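Cytosolic phospholipase A2 delta (Homo sapiens, PDB 5IZ5) hydrolyses glycerophospholipids at the sn-2 position in a calcium-dependent manner, preferring linoleic acid there, and so releases a free fatty acid and a lysophospholipid. Local coordinates at residues N533-D545 with R577-A590. The protein carries 3 engineered substitutions. Numbering follows the deposited sequence.
Sequences NIFSLNLLDAWYD and RLEASWLQPGTALA. With SO4 (sulfate ion), chain M.
Helix 534-543 lies against the largely irregular segment 577-590, which ends by entering helix 588-593; the backbones approach at Ala542 and Leu578, whose CA atoms are 5.9 Å apart, and at Trp543 and Pro585 (CA to CA 5.2 Å). Arg577, its chain bent at chi3 (63°) to bring the guanidinium to the helix, reaches two residues a turn apart, Asn538 and Asp541. Arg577 NH2 gives a 2.9 Å bond to Asp541 OD2, in the guanidinium plane and on the anti side of a carboxylate turned almost perpendicular to it; NH1 adds a weak bond to the same oxygen and a bent one to Asn538 OD1, approached from above the amide plane. With an alanine in place of Arg577, the Asp541 carboxylate would probably lose its countercharge and Asn538 OD1 this donor. Leu578 CD2 lies over one guanidinium face, while its CD1 abuts Asp541 CB. Ala542 CB packs on Leu583 CG, and Leu583 CD1 presses tightly on Leu539 CD1 (3.4 Å). The Trp543 indole is sandwiched between Leu539 CD1 and Ala590, whose CA makes a CH-pi contact with the six-membered ring. At the indole edge Trp543 NE1 donates to a water (2.9 Å) that donates to Trp582 O and Gln584 O and accepts from Thr587 OG1, the N-cap oxygen, which also accepts a hydrogen bond from Ala590 N. Phe535 CD1 meets Trp582 CZ2 edge to edge, and both rings also pack on Trp432 of helix 428-441. Phe535 lies close to the nucleophile Ser365 and substrate-binding Gly335, while helix 406-422 borders Leu589.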
loop_
_atom_site.group_PDB
_atom_site.type_symbol
_atom_site.label_atom_id
_atom_site.label_comp_id
_atom_site.label_asym_id
_atom_site.label_seq_id
_atom_site.Cartn_x
_atom_site.Cartn_y
_atom_site.Cartn_z
ATOM N N ASN B 533 10.834 6.280 0.256
ATOM C CA ASN B 533 11.108 6.563 -1.173
ATOM C C ASN B 533 10.959 8.022 -1.630
ATOM O O ASN B 533 11.107 8.324 -2.813
ATOM C CB ASN B 533 10.405 5.582 -2.143
ATOM C CG ASN B 533 8.898 5.769 -2.244
ATOM O OD1 ASN B 533 8.325 6.751 -1.780
ATOM N ND2 ASN B 533 8.243 4.794 -2.880
ATOM N N ILE B 534 10.712 8.935 -0.692
ATOM C CA ILE B 534 10.925 10.359 -0.967
ATOM C C ILE B 534 12.357 10.544 -1.496
ATOM O O ILE B 534 12.616 11.398 -2.338
ATOM C CB ILE B 534 10.675 11.254 0.276
ATOM C CG1 ILE B 534 10.628 12.734 -0.117
ATOM C CG2 ILE B 534 11.744 11.036 1.343
ATOM C CD1 ILE B 534 9.334 13.137 -0.792
ATOM N N PHE B 535 13.273 9.702 -1.026
ATOM C CA PHE B 535 14.660 9.769 -1.476
ATOM C C PHE B 535 14.863 9.346 -2.932
ATOM O O PHE B 535 15.843 9.761 -3.547
ATOM C CB PHE B 535 15.586 8.963 -0.571
ATOM C CG PHE B 535 15.859 9.613 0.754
ATOM C CD1 PHE B 535 17.024 10.343 0.993
ATOM C CD2 PHE B 535 14.942 9.489 1.770
ATOM C CE1 PHE B 535 17.245 10.934 2.229
ATOM C CE2 PHE B 535 15.150 10.078 3.001
ATOM C CZ PHE B 535 16.304 10.804 3.234
ATOM N N SER B 536 13.964 8.520 -3.472
ATOM C CA SER B 536 13.952 8.204 -4.900
ATOM C C SER B 536 13.701 9.458 -5.715
ATOM O O SER B 536 14.315 9.658 -6.757
ATOM C CB SER B 536 12.880 7.163 -5.245
ATOM O OG SER B 536 13.102 5.964 -4.536
ATOM N N LEU B 537 12.792 10.302 -5.245
ATOM C CA LEU B 537 12.536 11.550 -5.935
ATOM C C LEU B 537 13.698 12.525 -5.772
ATOM O O LEU B 537 14.036 13.233 -6.714
ATOM C CB LEU B 537 11.229 12.168 -5.444
ATOM C CG LEU B 537 10.869 13.602 -5.851
ATOM C CD1 LEU B 537 9.369 13.802 -5.726
ATOM C CD2 LEU B 537 11.590 14.651 -5.010
ATOM N N ASN B 538 14.318 12.565 -4.596
ATOM C CA ASN B 538 15.488 13.420 -4.412
ATOM C C ASN B 538 16.668 12.978 -5.274
ATOM O O ASN B 538 17.461 13.804 -5.730
ATOM C CB ASN B 538 15.929 13.480 -2.958
ATOM C CG ASN B 538 14.945 14.224 -2.086
ATOM O OD1 ASN B 538 13.980 14.814 -2.577
ATOM N ND2 ASN B 538 15.177 14.191 -0.784
ATOM N N LEU B 539 16.789 11.671 -5.491
ATOM C CA LEU B 539 17.870 11.143 -6.324
ATOM C C LEU B 539 17.606 11.542 -7.774
ATOM O O LEU B 539 18.521 11.909 -8.500
ATOM C CB LEU B 539 17.970 9.618 -6.198
ATOM C CG LEU B 539 19.229 8.921 -6.729
ATOM C CD1 LEU B 539 20.522 9.483 -6.158
ATOM C CD2 LEU B 539 19.158 7.417 -6.454
ATOM N N LEU B 540 16.340 11.513 -8.170
ATOM C CA LEU B 540 15.963 11.837 -9.537
ATOM C C LEU B 540 16.241 13.308 -9.868
ATOM O O LEU B 540 16.773 13.610 -10.934
ATOM C CB LEU B 540 14.485 11.494 -9.755
ATOM C CG LEU B 540 13.909 11.847 -11.156
ATOM C CD1 LEU B 540 13.178 10.689 -11.830
ATOM C CD2 LEU B 540 12.967 13.039 -11.070
ATOM N N ASP B 541 15.882 14.214 -8.961
ATOM C CA ASP B 541 16.153 15.646 -9.146
ATOM C C ASP B 541 17.640 16.001 -9.105
ATOM O O ASP B 541 18.113 16.830 -9.886
ATOM C CB ASP B 541 15.445 16.488 -8.079
ATOM C CG ASP B 541 13.941 16.603 -8.292
ATOM O OD1 ASP B 541 13.416 16.157 -9.340
ATOM O OD2 ASP B 541 13.279 17.158 -7.385
ATOM N N ALA B 542 18.369 15.404 -8.172
ATOM C CA ALA B 542 19.802 15.651 -8.052
ATOM C C ALA B 542 20.581 15.150 -9.271
ATOM O O ALA B 542 21.617 15.712 -9.617
ATOM C CB ALA B 542 20.345 15.009 -6.790
ATOM N N TRP B 543 20.078 14.100 -9.915
ATOM C CA TRP B 543 20.803 13.436 -10.996
ATOM C C TRP B 543 20.426 13.866 -12.400
ATOM O O TRP B 543 21.302 13.993 -13.244
ATOM C CB TRP B 543 20.640 11.915 -10.907
ATOM C CG TRP B 543 21.576 11.266 -9.929
ATOM C CD1 TRP B 543 22.350 11.899 -9.002
ATOM C CD2 TRP B 543 21.831 9.865 -9.775
ATOM N NE1 TRP B 543 23.084 10.982 -8.289
ATOM C CE2 TRP B 543 22.779 9.726 -8.741
ATOM C CE3 TRP B 543 21.353 8.714 -10.414
ATOM C CZ2 TRP B 543 23.256 8.480 -8.326
ATOM C CZ3 TRP B 543 21.831 7.477 -10.002
ATOM C CH2 TRP B 543 22.768 7.371 -8.965
ATOM N N TYR B 544 19.135 14.065 -12.640
ATOM C CA TYR B 544 18.593 14.273 -13.972
ATOM C C TYR B 544 18.025 15.674 -14.082
ATOM O O TYR B 544 17.148 16.065 -13.312
ATOM C CB TYR B 544 17.501 13.246 -14.270
ATOM C CG TYR B 544 17.997 11.832 -14.137
ATOM C CD1 TYR B 544 17.869 11.163 -12.933
ATOM C CD2 TYR B 544 18.625 11.173 -15.196
ATOM C CE1 TYR B 544 18.329 9.873 -12.780
ATOM C CE2 TYR B 544 19.087 9.876 -15.049
ATOM C CZ TYR B 544 18.934 9.240 -13.835
ATOM O OH TYR B 544 19.381 7.971 -13.655
ATOM N N ASP B 545 18.537 16.433 -15.042
ATOM C CA ASP B 545 17.994 17.748 -15.333
ATOM C C ASP B 545 16.651 17.555 -16.028
ATOM O O ASP B 545 16.566 17.620 -17.254
ATOM C CB ASP B 545 18.973 18.545 -16.216
ATOM C CG ASP B 545 18.680 20.038 -16.224
ATOM O OD1 ASP B 545 17.514 20.424 -15.973
ATOM O OD2 ASP B 545 19.623 20.826 -16.478
ATOM N N ARG B 577 17.513 20.962 0.256
ATOM C CA ARG B 577 16.955 19.630 -0.010
ATOM C C ARG B 577 17.912 18.711 -0.761
ATOM O O ARG B 577 18.243 17.635 -0.274
ATOM C CB ARG B 577 15.638 19.749 -0.788
ATOM C CG ARG B 577 14.888 18.435 -0.969
ATOM C CD ARG B 577 13.526 18.657 -1.608
ATOM N NE ARG B 577 13.641 19.208 -2.960
ATOM C CZ ARG B 577 13.614 18.504 -4.093
ATOM N NH1 ARG B 577 13.468 17.181 -4.089
ATOM N NH2 ARG B 577 13.734 19.136 -5.255
ATOM N N LEU B 578 18.357 19.141 -1.939
ATOM C CA LEU B 578 19.229 18.322 -2.783
ATOM C C LEU B 578 20.706 18.650 -2.577
ATOM O O LEU B 578 21.434 18.903 -3.540
ATOM C CB LEU B 578 18.859 18.507 -4.255
ATOM C CG LEU B 578 17.390 18.276 -4.603
ATOM C CD1 LEU B 578 17.177 18.506 -6.087
ATOM C CD2 LEU B 578 16.935 16.881 -4.196
ATOM N N GLU B 579 21.149 18.635 -1.323
ATOM C CA GLU B 579 22.554 18.870 -1.012
ATOM C C GLU B 579 23.052 17.974 0.115
ATOM O O GLU B 579 22.770 18.190 1.296
ATOM C CB GLU B 579 22.818 20.353 -0.721
ATOM C CG GLU B 579 23.431 21.083 -1.910
ATOM C CD GLU B 579 23.237 22.584 -1.854
ATOM O OE1 GLU B 579 23.533 23.186 -0.801
ATOM O OE2 GLU B 579 22.796 23.161 -2.871
ATOM N N ALA B 580 23.768 16.940 -0.300
ATOM C CA ALA B 580 24.495 16.050 0.579
ATOM C C ALA B 580 25.492 15.334 -0.318
ATOM O O ALA B 580 25.276 15.242 -1.528
ATOM C CB ALA B 580 23.550 15.061 1.235
ATOM N N SER B 581 26.572 14.824 0.257
ATOM C CA SER B 581 27.661 14.273 -0.538
ATOM C C SER B 581 27.233 13.104 -1.417
ATOM O O SER B 581 27.537 13.085 -2.603
ATOM C CB SER B 581 28.795 13.798 0.361
ATOM O OG SER B 581 29.323 14.869 1.118
ATOM N N TRP B 582 26.553 12.125 -0.820
ATOM C CA TRP B 582 26.154 10.902 -1.535
ATOM C C TRP B 582 25.265 11.159 -2.753
ATOM O O TRP B 582 25.268 10.385 -3.707
ATOM C CB TRP B 582 25.426 9.941 -0.575
ATOM C CG TRP B 582 23.998 10.317 -0.287
ATOM C CD1 TRP B 582 23.560 11.183 0.673
ATOM C CD2 TRP B 582 22.825 9.843 -0.962
ATOM N NE1 TRP B 582 22.193 11.286 0.633
ATOM C CE2 TRP B 582 21.716 10.472 -0.358
ATOM C CE3 TRP B 582 22.604 8.952 -2.021
ATOM C CZ2 TRP B 582 20.404 10.235 -0.775
ATOM C CZ3 TRP B 582 21.295 8.718 -2.433
ATOM C CH2 TRP B 582 20.215 9.357 -1.810
ATOM N N LEU B 583 24.524 12.258 -2.705
ATOM C CA LEU B 583 23.468 12.552 -3.660
ATOM C C LEU B 583 23.933 13.310 -4.925
ATOM O O LEU B 583 23.177 13.419 -5.895
ATOM C CB LEU B 583 22.389 13.355 -2.925
ATOM C CG LEU B 583 21.014 13.486 -3.564
ATOM C CD1 LEU B 583 20.531 12.155 -4.119
ATOM C CD2 LEU B 583 20.017 14.051 -2.562
ATOM N N GLN B 584 25.168 13.810 -4.929
ATOM C CA GLN B 584 25.623 14.721 -5.985
ATOM C C GLN B 584 25.919 14.032 -7.325
ATOM O O GLN B 584 26.336 12.876 -7.350
ATOM C CB GLN B 584 26.861 15.498 -5.514
ATOM C CG GLN B 584 26.630 16.464 -4.356
ATOM C CD GLN B 584 25.653 17.589 -4.679
ATOM O OE1 GLN B 584 25.583 18.064 -5.813
ATOM N NE2 GLN B 584 24.896 18.025 -3.674
ATOM N N PRO B 585 25.732 14.759 -8.446
ATOM C CA PRO B 585 25.761 14.158 -9.792
ATOM C C PRO B 585 27.102 13.582 -10.276
ATOM O O PRO B 585 27.106 12.814 -11.239
ATOM C CB PRO B 585 25.345 15.319 -10.717
ATOM C CG PRO B 585 24.907 16.436 -9.832
ATOM C CD PRO B 585 25.585 16.224 -8.517
ATOM N N GLY B 586 28.216 13.941 -9.646
ATOM C CA GLY B 586 29.526 13.471 -10.113
ATOM C C GLY B 586 30.115 12.281 -9.366
ATOM O O GLY B 586 31.305 11.989 -9.495
ATOM N N THR B 587 29.295 11.562 -8.605
ATOM C CA THR B 587 29.855 10.562 -7.682
ATOM C C THR B 587 30.172 9.265 -8.420
ATOM O O THR B 587 29.772 9.072 -9.571
ATOM C CB THR B 587 28.924 10.234 -6.495
ATOM O OG1 THR B 587 27.637 9.831 -6.978
ATOM C CG2 THR B 587 28.769 11.430 -5.544
ATOM N N ALA B 588 30.900 8.376 -7.755
ATOM C CA ALA B 588 31.093 7.026 -8.274
ATOM C C ALA B 588 29.729 6.358 -8.464
ATOM O O ALA B 588 29.512 5.647 -9.440
ATOM C CB ALA B 588 31.974 6.210 -7.340
ATOM N N LEU B 589 28.808 6.626 -7.542
ATOM C CA LEU B 589 27.465 6.060 -7.594
ATOM C C LEU B 589 26.745 6.527 -8.854
ATOM O O LEU B 589 26.176 5.720 -9.587
ATOM C CB LEU B 589 26.655 6.475 -6.358
ATOM C CG LEU B 589 25.548 5.564 -5.811
ATOM C CD1 LEU B 589 24.397 6.417 -5.284
ATOM C CD2 LEU B 589 25.024 4.534 -6.800
ATOM N N ALA B 590 26.768 7.838 -9.089
ATOM C CA ALA B 590 26.123 8.426 -10.256
ATOM C C ALA B 590 26.777 7.940 -11.538
ATOM O O ALA B 590 26.095 7.593 -12.493
ATOM C CB ALA B 590 26.170 9.946 -10.184
HETATM S S SO4 M . 31.019 11.871 3.010
HETATM O O1 SO4 M . 31.778 12.247 4.225
HETATM O O2 SO4 M . 29.697 11.325 3.392
HETATM O O3 SO4 M . 30.839 13.061 2.153
HETATM O O4 SO4 M . 31.767 10.850 2.247
HETATM O O HOH W 1 25.165 10.659 -6.342
#